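Local coordinates for NAD nucleotidase (Haemophilus influenzae, PDB 3ZU0), which hydrolyses NAD, probably with zinc as cofactor, to adenosine and nicotinamide riboside, and removes the phosphate from nucleoside 5'-monophosphates, AMP above all, at residues 404-409 with 470-475; 451-456 with 522-527; 464-469 with 565-570. All coordinates share one frame; numbering follows the deposited sequence.

Contact 1 (404-409 with 470-475). With A12 (phosphomethylphosphonic acid adenosyl ester), chain F.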
loop_
_atom_site.group_PDB
_atom_site.type_symbol
_atom_site.label_atom_id
_atom_site.label_comp_id
_atom_site.label_asym_id
_atom_site.label_seq_id
_atom_site.Cartn_x
_atom_site.Cartn_y
_atom_site.Cartn_z
ATOM N N LEU A 404 36.953 3.616 14.971
ATOM C CA LEU A 404 35.801 3.013 15.625
ATOM C C LEU A 404 35.052 2.201 14.594
ATOM O O LEU A 404 34.922 2.637 13.457
ATOM C CB LEU A 404 34.961 4.190 16.090
ATOM C CG LEU A 404 33.644 4.373 16.802
ATOM C CD1 LEU A 404 33.530 5.875 17.000
ATOM C CD2 LEU A 404 32.485 3.859 15.985
ATOM N N THR A 405 34.598 1.007 14.971
ATOM C CA THR A 405 33.738 0.209 14.098
ATOM C C THR A 405 32.483 -0.212 14.838
ATOM O O THR A 405 32.508 -0.384 16.057
ATOM C CB THR A 405 34.400 -1.087 13.604
ATOM O OG1 THR A 405 34.761 -1.893 14.730
ATOM C CG2 THR A 405 35.610 -0.805 12.739
ATOM N N ILE A 406 31.392 -0.363 14.088
ATOM C CA ILE A 406 30.122 -0.858 14.604
ATOM C C ILE A 406 29.640 -2.005 13.724
ATOM O O ILE A 406 29.652 -1.884 12.502
ATOM C CB ILE A 406 29.037 0.227 14.555
ATOM C CG1 ILE A 406 29.472 1.463 15.336
ATOM C CG2 ILE A 406 27.685 -0.321 15.068
ATOM C CD1 ILE A 406 30.185 1.120 16.641
ATOM N N GLN A 407 29.220 -3.106 14.355
ATOM C CA GLN A 407 28.711 -4.278 13.659
ATOM C C GLN A 407 27.417 -4.688 14.328
ATOM O O GLN A 407 27.315 -4.669 15.555
ATOM C CB GLN A 407 29.731 -5.433 13.726
ATOM C CG GLN A 407 29.232 -6.786 13.184
ATOM C CD GLN A 407 29.187 -6.815 11.676
ATOM O OE1 GLN A 407 29.575 -5.854 11.022
ATOM N NE2 GLN A 407 28.722 -7.919 11.110
ATOM N N ASN A 408 26.410 -5.016 13.524
ATOM C CA ASN A 408 25.138 -5.491 14.056
ATOM C C ASN A 408 25.239 -6.958 14.460
ATOM O O ASN A 408 25.834 -7.767 13.754
ATOM C CB ASN A 408 23.995 -5.268 13.053
ATOM C CG ASN A 408 24.191 -6.025 11.744
ATOM O OD1 ASN A 408 23.285 -6.742 11.288
ATOM N ND2 ASN A 408 25.353 -5.874 11.135
ATOM N N ALA A 409 24.656 -7.293 15.603
ATOM C CA ALA A 409 24.678 -8.660 16.109
ATOM C C ALA A 409 24.113 -9.681 15.111
ATOM O O ALA A 409 24.607 -10.800 15.019
ATOM C CB ALA A 409 23.947 -8.728 17.447
ATOM N N ALA A 470 34.127 -1.826 18.200
ATOM C CA ALA A 470 35.529 -1.910 18.577
ATOM C C ALA A 470 36.041 -0.480 18.575
ATOM O O ALA A 470 35.727 0.284 17.670
ATOM C CB ALA A 470 36.296 -2.756 17.586
ATOM N N GLY A 471 36.814 -0.109 19.584
ATOM C CA GLY A 471 37.261 1.271 19.677
ATOM C C GLY A 471 36.138 2.155 20.204
ATOM O O GLY A 471 36.286 3.377 20.284
ATOM N N ILE A 472 35.015 1.530 20.562
ATOM C CA ILE A 472 33.892 2.208 21.220
ATOM C C ILE A 472 33.213 1.264 22.187
ATOM O O ILE A 472 33.048 0.075 21.903
ATOM C CB ILE A 472 32.853 2.738 20.205
ATOM C CG1 ILE A 472 31.787 3.567 20.919
ATOM C CG2 ILE A 472 32.194 1.576 19.437
ATOM C CD1 ILE A 472 30.971 4.468 19.997
ATOM N N ARG A 473 32.825 1.777 23.345
ATOM C CA ARG A 473 32.109 0.974 24.325
ATOM C C ARG A 473 31.043 1.853 24.986
ATOM O O ARG A 473 31.201 3.061 25.038
ATOM C CB ARG A 473 33.071 0.406 25.357
ATOM C CG ARG A 473 33.823 1.477 26.136
ATOM C CD ARG A 473 34.979 0.877 26.924
ATOM N NE ARG A 473 35.537 1.838 27.862
ATOM C CZ ARG A 473 36.596 1.600 28.629
ATOM N NH1 ARG A 473 37.215 0.429 28.560
ATOM N NH2 ARG A 473 37.036 2.528 29.462
ATOM N N TYR A 474 29.958 1.255 25.454
ATOM C CA TYR A 474 28.825 2.041 25.942
ATOM C C TYR A 474 27.980 1.297 26.960
ATOM O O TYR A 474 28.028 0.072 27.062
ATOM C CB TYR A 474 27.939 2.548 24.783
ATOM C CG TYR A 474 27.155 1.463 24.053
ATOM C CD1 TYR A 474 25.910 1.039 24.520
ATOM C CD2 TYR A 474 27.659 0.863 22.906
ATOM C CE1 TYR A 474 25.183 0.044 23.857
ATOM C CE2 TYR A 474 26.939 -0.139 22.235
ATOM C CZ TYR A 474 25.715 -0.538 22.717
ATOM O OH TYR A 474 25.011 -1.531 22.067
ATOM N N GLU A 475 27.218 2.062 27.735
ATOM C CA GLU A 475 26.262 1.496 28.666
ATOM C C GLU A 475 24.889 2.029 28.296
ATOM O O GLU A 475 24.764 3.165 27.863
ATOM C CB GLU A 475 26.614 1.873 30.105
ATOM C CG GLU A 475 25.591 1.407 31.121
ATOM C CD GLU A 475 26.007 1.711 32.546
ATOM O OE1 GLU A 475 27.100 2.290 32.738
ATOM O OE2 GLU A 475 25.240 1.361 33.476
HETATM P PB A12 F . 16.622 -15.752 10.361
HETATM O O1B A12 F . 17.208 -16.577 11.567
HETATM O O2B A12 F . 17.781 -15.464 9.433
HETATM O O3B A12 F . 15.592 -16.533 9.641
HETATM P PA A12 F . 17.054 -13.047 11.458
HETATM O O1A A12 F . 18.410 -13.778 11.567
HETATM O O2A A12 F . 16.651 -12.139 12.651
HETATM C C3A A12 F . 15.995 -14.264 10.913
HETATM O "O5'" A12 F . 17.171 -12.370 9.980
HETATM C "C5'" A12 F . 17.263 -10.990 9.887
HETATM C "C4'" A12 F . 18.454 -10.362 10.401
HETATM O "O4'" A12 F . 19.567 -10.800 9.571
HETATM C "C3'" A12 F . 18.458 -8.918 10.139
HETATM O "O3'" A12 F . 17.743 -8.180 11.041
HETATM C "C2'" A12 F . 19.906 -8.567 10.155
HETATM O "O2'" A12 F . 20.353 -8.336 11.428
HETATM C "C1'" A12 F . 20.546 -9.781 9.579
HETATM N N9 A12 F . 20.981 -9.521 8.233
HETATM C C8 A12 F . 20.276 -9.755 7.100
HETATM N N7 A12 F . 21.033 -9.361 6.081
HETATM C C5 A12 F . 22.242 -8.880 6.555
HETATM C C6 A12 F . 23.418 -8.354 5.954
HETATM N N6 A12 F . 23.566 -8.193 4.571
HETATM N N1 A12 F . 24.415 -7.998 6.748
HETATM C C2 A12 F . 24.331 -8.102 8.066
HETATM N N3 A12 F . 23.242 -8.591 8.677
HETATM C C4 A12 F . 22.199 -8.981 7.932
#

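Contact 2 (451-456 with 522-527). With A12 (phosphomethylphosphonic acid adenosyl ester), chain F.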
loop_
_atom_site.group_PDB
_atom_site.type_symbol
_atom_site.label_atom_id
_atom_site.label_comp_id
_atom_site.label_asym_id
_atom_site.label_seq_id
_atom_site.Cartn_x
_atom_site.Cartn_y
_atom_site.Cartn_z
ATOM N N GLU A 451 21.507 4.656 19.308
ATOM C CA GLU A 451 20.105 4.739 19.749
ATOM C C GLU A 451 19.141 4.133 18.725
ATOM O O GLU A 451 18.264 3.343 19.087
ATOM C CB GLU A 451 19.671 6.187 20.042
ATOM C CG GLU A 451 20.510 6.921 21.093
ATOM C CD GLU A 451 20.050 6.658 22.524
ATOM O OE1 GLU A 451 19.141 5.821 22.736
ATOM O OE2 GLU A 451 20.596 7.309 23.446
ATOM N N ASP A 452 19.297 4.512 17.462
ATOM C CA ASP A 452 18.468 3.980 16.386
ATOM C C ASP A 452 18.534 2.442 16.346
ATOM O O ASP A 452 17.508 1.752 16.234
ATOM C CB ASP A 452 18.941 4.512 15.029
ATOM C CG ASP A 452 18.868 6.030 14.909
ATOM O OD1 ASP A 452 18.084 6.693 15.616
ATOM O OD2 ASP A 452 19.602 6.567 14.068
ATOM N N ALA A 453 19.750 1.906 16.406
ATOM C CA ALA A 453 19.929 0.462 16.309
ATOM C C ALA A 453 19.294 -0.248 17.500
ATOM O O ALA A 453 18.599 -1.245 17.328
ATOM C CB ALA A 453 21.424 0.099 16.175
ATOM N N MET A 454 19.514 0.269 18.708
ATOM C CA MET A 454 18.885 -0.314 19.885
ATOM C C MET A 454 17.347 -0.209 19.845
ATOM O O MET A 454 16.658 -1.153 20.205
ATOM C CB MET A 454 19.424 0.297 21.180
ATOM C CG MET A 454 20.866 -0.073 21.492
ATOM S SD MET A 454 21.339 0.573 23.111
ATOM C CE MET A 454 20.091 -0.209 24.124
ATOM N N GLN A 455 16.815 0.928 19.407
ATOM C CA GLN A 455 15.358 1.075 19.285
ATOM C C GLN A 455 14.799 0.014 18.339
ATOM O O GLN A 455 13.744 -0.573 18.597
ATOM C CB GLN A 455 15.004 2.473 18.779
ATOM C CG GLN A 455 13.511 2.671 18.438
ATOM C CD GLN A 455 12.594 2.666 19.663
ATOM O OE1 GLN A 455 13.050 2.739 20.812
ATOM N NE2 GLN A 455 11.290 2.579 19.418
ATOM N N PHE A 456 15.521 -0.257 17.250
ATOM C CA PHE A 456 15.042 -1.237 16.274
ATOM C C PHE A 456 15.121 -2.618 16.883
ATOM O O PHE A 456 14.190 -3.403 16.760
ATOM C CB PHE A 456 15.836 -1.158 14.966
ATOM C CG PHE A 456 15.158 -1.837 13.787
ATOM C CD1 PHE A 456 14.098 -1.223 13.124
ATOM C CD2 PHE A 456 15.605 -3.079 13.334
ATOM C CE1 PHE A 456 13.472 -1.842 12.038
ATOM C CE2 PHE A 456 15.000 -3.713 12.248
ATOM C CZ PHE A 456 13.927 -3.088 11.592
ATOM N N ASP A 522 18.188 -2.469 8.937
ATOM C CA ASP A 522 18.118 -2.891 10.329
ATOM C C ASP A 522 17.908 -1.664 11.226
ATOM O O ASP A 522 18.326 -1.635 12.388
ATOM C CB ASP A 522 19.384 -3.678 10.720
ATOM C CG ASP A 522 19.089 -5.111 11.125
ATOM O OD1 ASP A 522 17.943 -5.592 10.954
ATOM O OD2 ASP A 522 20.022 -5.781 11.602
ATOM N N GLY A 523 17.246 -0.646 10.676
ATOM C CA GLY A 523 16.852 0.506 11.465
ATOM C C GLY A 523 17.983 1.434 11.870
ATOM O O GLY A 523 17.853 2.171 12.848
ATOM N N TYR A 524 19.084 1.404 11.124
ATOM C CA TYR A 524 20.201 2.330 11.354
ATOM C C TYR A 524 19.884 3.602 10.584
ATOM O O TYR A 524 20.511 3.905 9.560
ATOM C CB TYR A 524 21.529 1.723 10.875
ATOM C CG TYR A 524 22.123 0.704 11.825
ATOM C CD1 TYR A 524 21.449 -0.471 12.127
ATOM C CD2 TYR A 524 23.374 0.908 12.401
ATOM C CE1 TYR A 524 21.995 -1.412 12.992
ATOM C CE2 TYR A 524 23.928 -0.022 13.264
ATOM C CZ TYR A 524 23.224 -1.175 13.567
ATOM O OH TYR A 524 23.755 -2.104 14.435
ATOM N N LYS A 525 18.879 4.325 11.069
ATOM C CA LYS A 525 18.325 5.462 10.352
ATOM C C LYS A 525 19.402 6.495 10.084
ATOM O O LYS A 525 19.491 7.032 8.995
ATOM C CB LYS A 525 17.179 6.101 11.148
ATOM C CG LYS A 525 15.888 5.309 11.173
ATOM C CD LYS A 525 14.832 6.049 12.014
ATOM C CE LYS A 525 13.549 5.238 12.170
ATOM N NZ LYS A 525 12.712 5.251 10.930
ATOM N N THR A 526 20.205 6.794 11.092
ATOM C CA THR A 526 21.245 7.808 10.923
ATOM C C THR A 526 22.173 7.438 9.770
ATOM O O THR A 526 22.475 8.277 8.917
ATOM C CB THR A 526 22.069 8.018 12.203
ATOM O OG1 THR A 526 21.223 8.526 13.236
ATOM C CG2 THR A 526 23.180 9.022 11.963
ATOM N N PHE A 527 22.626 6.182 9.739
ATOM C CA PHE A 527 23.527 5.758 8.677
ATOM C C PHE A 527 22.862 6.018 7.348
ATOM O O PHE A 527 23.490 6.508 6.415
ATOM C CB PHE A 527 23.877 4.268 8.796
ATOM C CG PHE A 527 25.097 3.989 9.633
ATOM C CD1 PHE A 527 26.019 4.997 9.907
ATOM C CD2 PHE A 527 25.332 2.717 10.128
ATOM C CE1 PHE A 527 27.150 4.742 10.673
ATOM C CE2 PHE A 527 26.462 2.445 10.887
ATOM C CZ PHE A 527 27.378 3.462 11.171
HETATM P PB A12 F . 16.622 -15.752 10.361
HETATM O O1B A12 F . 17.208 -16.577 11.567
HETATM O O2B A12 F . 17.781 -15.464 9.433
HETATM O O3B A12 F . 15.592 -16.533 9.641
HETATM P PA A12 F . 17.054 -13.047 11.458
HETATM O O1A A12 F . 18.410 -13.778 11.567
HETATM O O2A A12 F . 16.651 -12.139 12.651
HETATM C C3A A12 F . 15.995 -14.264 10.913
HETATM O "O5'" A12 F . 17.171 -12.370 9.980
HETATM C "C5'" A12 F . 17.263 -10.990 9.887
HETATM C "C4'" A12 F . 18.454 -10.362 10.401
HETATM O "O4'" A12 F . 19.567 -10.800 9.571
HETATM C "C3'" A12 F . 18.458 -8.918 10.139
HETATM O "O3'" A12 F . 17.743 -8.180 11.041
HETATM C "C2'" A12 F . 19.906 -8.567 10.155
HETATM O "O2'" A12 F . 20.353 -8.336 11.428
HETATM C "C1'" A12 F . 20.546 -9.781 9.579
HETATM N N9 A12 F . 20.981 -9.521 8.233
HETATM C C8 A12 F . 20.276 -9.755 7.100
HETATM N N7 A12 F . 21.033 -9.361 6.081
HETATM C C5 A12 F . 22.242 -8.880 6.555
HETATM C C6 A12 F . 23.418 -8.354 5.954
HETATM N N6 A12 F . 23.566 -8.193 4.571
HETATM N N1 A12 F . 24.415 -7.998 6.748
HETATM C C2 A12 F . 24.331 -8.102 8.066
HETATM N N3 A12 F . 23.242 -8.591 8.677
HETATM C C4 A12 F . 22.199 -8.981 7.932
#

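Contact 3 (464-469 with 565-570). With A12 (phosphomethylphosphonic acid adenosyl ester), chain F.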
loop_
_atom_site.group_PDB
_atom_site.type_symbol
_atom_site.label_atom_id
_atom_site.label_comp_id
_atom_site.label_asym_id
_atom_site.label_seq_id
_atom_site.Cartn_x
_atom_site.Cartn_y
_atom_site.Cartn_z
ATOM N N GLY A 464 18.500 -8.583 15.515
ATOM C CA GLY A 464 19.774 -8.595 14.814
ATOM C C GLY A 464 20.391 -7.212 14.690
ATOM O O GLY A 464 21.553 -7.079 14.321
ATOM N N ALA A 465 19.616 -6.177 15.002
ATOM C CA ALA A 465 20.103 -4.805 14.875
ATOM C C ALA A 465 21.044 -4.422 16.002
ATOM O O ALA A 465 21.757 -3.438 15.899
ATOM C CB ALA A 465 18.951 -3.824 14.831
ATOM N N PHE A 466 21.033 -5.181 17.089
ATOM C CA PHE A 466 21.742 -4.716 18.263
ATOM C C PHE A 466 23.229 -4.483 17.960
ATOM O O PHE A 466 23.883 -5.323 17.350
ATOM C CB PHE A 466 21.550 -5.660 19.434
ATOM C CG PHE A 466 21.776 -4.995 20.758
ATOM C CD1 PHE A 466 23.052 -4.911 21.292
ATOM C CD2 PHE A 466 20.725 -4.413 21.443
ATOM C CE1 PHE A 466 23.273 -4.284 22.489
ATOM C CE2 PHE A 466 20.943 -3.781 22.650
ATOM C CZ PHE A 466 22.222 -3.718 23.180
ATOM N N PRO A 467 23.747 -3.318 18.360
ATOM C CA PRO A 467 25.087 -2.902 17.930
ATOM C C PRO A 467 26.210 -3.174 18.937
ATOM O O PRO A 467 26.064 -2.935 20.137
ATOM C CB PRO A 467 24.912 -1.400 17.730
ATOM C CG PRO A 467 23.918 -1.018 18.788
ATOM C CD PRO A 467 22.980 -2.196 18.944
ATOM N N TYR A 468 27.337 -3.667 18.431
ATOM C CA TYR A 468 28.544 -3.864 19.234
ATOM C C TYR A 468 29.700 -3.263 18.471
ATOM O O TYR A 468 29.705 -3.288 17.244
ATOM C CB TYR A 468 28.816 -5.344 19.447
ATOM C CG TYR A 468 27.777 -6.058 20.277
ATOM C CD1 TYR A 468 26.578 -6.448 19.724
ATOM C CD2 TYR A 468 28.013 -6.349 21.606
ATOM C CE1 TYR A 468 25.629 -7.105 20.477
ATOM C CE2 TYR A 468 27.084 -7.001 22.361
ATOM C CZ TYR A 468 25.889 -7.383 21.792
ATOM O OH TYR A 468 24.956 -8.044 22.550
ATOM N N GLY A 469 30.690 -2.737 19.185
ATOM C CA GLY A 469 31.763 -2.032 18.516
ATOM C C GLY A 469 33.176 -2.344 18.963
ATOM O O GLY A 469 33.420 -3.039 19.947
ATOM N N SER A 565 32.195 -7.564 25.694
ATOM C CA SER A 565 31.628 -7.174 24.402
ATOM C C SER A 565 31.636 -5.680 24.122
ATOM O O SER A 565 31.085 -5.235 23.111
ATOM C CB SER A 565 30.196 -7.671 24.333
ATOM O OG SER A 565 29.453 -7.081 25.386
ATOM N N ASN A 566 32.249 -4.904 25.017
ATOM C CA ASN A 566 32.217 -3.452 24.927
ATOM C C ASN A 566 30.803 -2.856 25.031
ATOM O O ASN A 566 30.573 -1.735 24.604
ATOM C CB ASN A 566 32.905 -2.968 23.644
ATOM C CG ASN A 566 34.429 -2.999 23.748
ATOM O OD1 ASN A 566 34.990 -3.136 24.837
ATOM N ND2 ASN A 566 35.095 -2.871 22.619
ATOM N N VAL A 567 29.862 -3.617 25.579
ATOM C CA VAL A 567 28.507 -3.123 25.818
ATOM C C VAL A 567 28.048 -3.506 27.216
ATOM O O VAL A 567 28.101 -4.683 27.604
ATOM C CB VAL A 567 27.489 -3.698 24.797
ATOM C CG1 VAL A 567 26.052 -3.266 25.141
ATOM C CG2 VAL A 567 27.847 -3.275 23.387
ATOM N N LYS A 568 27.601 -2.506 27.972
ATOM C CA LYS A 568 26.972 -2.745 29.259
ATOM C C LYS A 568 25.477 -2.422 29.129
ATOM O O LYS A 568 25.097 -1.263 29.048
ATOM C CB LYS A 568 27.638 -1.873 30.332
ATOM C CG LYS A 568 26.852 -1.758 31.619
ATOM C CD LYS A 568 26.624 -3.108 32.266
ATOM C CE LYS A 568 25.938 -2.945 33.625
ATOM N NZ LYS A 568 26.695 -2.023 34.534
ATOM N N PHE A 569 24.639 -3.456 29.071
ATOM C CA PHE A 569 23.209 -3.267 28.809
ATOM C C PHE A 569 22.380 -3.703 29.997
ATOM O O PHE A 569 22.372 -4.865 30.371
ATOM C CB PHE A 569 22.771 -4.028 27.552
ATOM C CG PHE A 569 21.310 -3.875 27.208
ATOM C CD1 PHE A 569 20.851 -2.738 26.572
ATOM C CD2 PHE A 569 20.414 -4.883 27.486
ATOM C CE1 PHE A 569 19.517 -2.603 26.245
ATOM C CE2 PHE A 569 19.077 -4.761 27.153
ATOM C CZ PHE A 569 18.631 -3.608 26.532
ATOM N N ASN A 570 21.669 -2.754 30.583
ATOM C CA ASN A 570 20.869 -3.025 31.778
ATOM C C ASN A 570 19.437 -3.468 31.463
ATOM O O ASN A 570 18.653 -2.698 30.911
ATOM C CB ASN A 570 20.877 -1.781 32.669
ATOM C CG ASN A 570 22.293 -1.314 32.990
ATOM O OD1 ASN A 570 23.126 -2.107 33.430
ATOM N ND2 ASN A 570 22.578 -0.038 32.745
HETATM P PB A12 F . 16.622 -15.752 10.361
HETATM O O1B A12 F . 17.208 -16.577 11.567
HETATM O O2B A12 F . 17.781 -15.464 9.433
HETATM O O3B A12 F . 15.592 -16.533 9.641
HETATM P PA A12 F . 17.054 -13.047 11.458
HETATM O O1A A12 F . 18.410 -13.778 11.567
HETATM O O2A A12 F . 16.651 -12.139 12.651
HETATM C C3A A12 F . 15.995 -14.264 10.913
HETATM O "O5'" A12 F . 17.171 -12.370 9.980
HETATM C "C5'" A12 F . 17.263 -10.990 9.887
HETATM C "C4'" A12 F . 18.454 -10.362 10.401
HETATM O "O4'" A12 F . 19.567 -10.800 9.571
HETATM C "C3'" A12 F . 18.458 -8.918 10.139
HETATM O "O3'" A12 F . 17.743 -8.180 11.041
HETATM C "C2'" A12 F . 19.906 -8.567 10.155
HETATM O "O2'" A12 F . 20.353 -8.336 11.428
HETATM C "C1'" A12 F . 20.546 -9.781 9.579
HETATM N N9 A12 F . 20.981 -9.521 8.233
HETATM C C8 A12 F . 20.276 -9.755 7.100
HETATM N N7 A12 F . 21.033 -9.361 6.081
HETATM C C5 A12 F . 22.242 -8.880 6.555
HETATM C C6 A12 F . 23.418 -8.354 5.954
HETATM N N6 A12 F . 23.566 -8.193 4.571
HETATM N N1 A12 F . 24.415 -7.998 6.748
HETATM C C2 A12 F . 24.331 -8.102 8.066
HETATM N N3 A12 F . 23.242 -8.591 8.677
HETATM C C4 A12 F . 22.199 -8.981 7.932
HETATM O O HOH W 1 30.497 -1.300 21.720
#

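Contact 1 (404-409 with 470-475)
Thr-405 and Ala-470 form an antiparallel hydrogen-bonded pair, each using both its backbone N-H and its carbonyl on the other. Thr-405 N gives its hydrogen to Ala-470 O at 3.0 Å, nearly straight at 165° and in the carbonyl plane. The return bond, from Ala-470 N to Thr-405 O, is also 3.0 Å but more bent, with the donor tilted out of that plane. Ala-470 O takes a further CA-H...O contact from Leu-404 CA at 3.4 Å. On the side-chain face of this pair, Thr-405 OG1 lies 3.4 Å from Ala-470 CB, yet its polar partner is Ala-392 O in the helix 386-398. Here the edge strand 467-470 of the five-stranded mixed sheet in the C-terminal nucleotidase domain ends, and the chain turns at Gly-471, at a positive phi, into strand 472-476 of a second sheet. Strands 404-408 and 472-475 therefore diverge at 59°, and Ile-472 packs across the opening against Leu-404 and Ile-406. Ile-472 keeps CG1 anti to its nitrogen (chi1 -174°), which leaves CG2 to press on Ile-406 CD1 at a tight 3.5 Å, while its CB meets Leu-404 CG at 3.9 Å. Val-446 of the helix 443-460 also packs on Ile-472.

Contact 2 (451-456 with 522-527)
Asp-452 OD2 is gripped twice by Thr-526, through its hydroxyl and through its backbone nitrogen. Thr-526 OG1 donates to Asp-452 OD2 at 2.7 Å, arriving nearly in line with the carboxylate C-O bond; Thr-526 N reaches the same OD2 at 3.0 Å from the anti side, 32° out of the carboxylate plane. The aspartate thus receives an N-H from the first turn of helix 525-530, whose positive end would probably favour its negative charge, and its other oxygen, OD1, is held by Gln-448. One turn on, Phe-456 lays a ring face against the backbone of Asp-522 and Gly-523: Gly-523 CA makes a CH-pi contact 4.0 Å from the ring centroid. Gly-523, at a positive phi, lets the backbone lie directly on the ring. Between these two contacts, Ala-453 CB sits over the face of the Tyr-524 ring, 3.4 Å from CZ, while the phenol OH reaches Ala-465 O. Tyr-524 itself centres an inverse gamma turn and is the N-cap residue of the helix. Helix 443-460 thereby backs the loop that carries Asp-522, whose OD1 and OD2 accept from A12 O3' and O2', each at 2.6 Å: a carboxylate bridging both ribose hydroxyls in the nucleoside pocket of the C-terminal domain.

Contact 3 (464-469 with 565-570)
Ser-565 begins the contact by packing on the rim of Tyr-468: its CB is 3.7 Å from CD2, and its carbonyl O comes to the ring edge in the ring plane, 3.6 Å from the same CD2. Its hydroxyl turns to Glu-383 O. Next, Asn-566 makes the polar crossing. Its ND2 donates to Gly-469 O at 3.2 Å in a straight bond (166°); the acceptor lies near the amide plane, although the donor is tilted from the carbonyl plane. Asn-566 O is joined to Gly-469 N through one water, to which it is bonded at 2.9 Å, the bond from the glycine nitrogen being weak. Val-567 then gives one methyl to each ring. With CG1 anti to the nitrogen (chi1 175°), that methyl meets the Phe-466 edge in the ring plane, at 4.0 Å from CE1, and CG2 reaches Tyr-468 CD2 at 3.6 Å. Phe-569, two residues on and pointing the same way, offers a ring face to the edge of Phe-466. The pair is T-shaped, with centroids 5.3 Å apart and planes at 84°, and Met-454 and Leu-458 of the helix 443-460 also touch Phe-569. Strand 567-569 lies at the edge of the sheet that contains strand 472-476, while strand 467-470 borders the other sheet of the domain, so side chains bridge the two edges. Tyr-468 OH, bonded to Arg-373 O and Ser-385 N, ties this seam to the backbone of a residue whose side chain binds the ligand. At Gly-469 the directional bond from the Asn-566 side-chain amide, helped by the bridging water, probably sets how the segments align, whereas at Phe-466 the fit rests on shape, through methyl and ring-edge contacts.

Contacts 1 and 3 lie about 7 Å apart, centre to centre, and their segments 464-469 and 470-475 are consecutive in the chain, which leaves one sheet there and enters the next. Tyr-474 OH of 470-475 reaches back to Pro-467 O at 2.6 Å, and Ala-409 N meets Phe-466 O at 2.7 Å. Contact 2, about 13 Å from each of the others by centres, joins them through Tyr-524 OH, 2.8 Å from Ala-465 O, and through Met-454, which packs on both Tyr-474 and Phe-569. All three converge on A12, with Asn-408 and Gly-464 close by. Because Asp-522 holds the ribose and lies about 13 Å, side chain to ion, from a bound zinc ion, the contacts lie at the nucleoside end of the site.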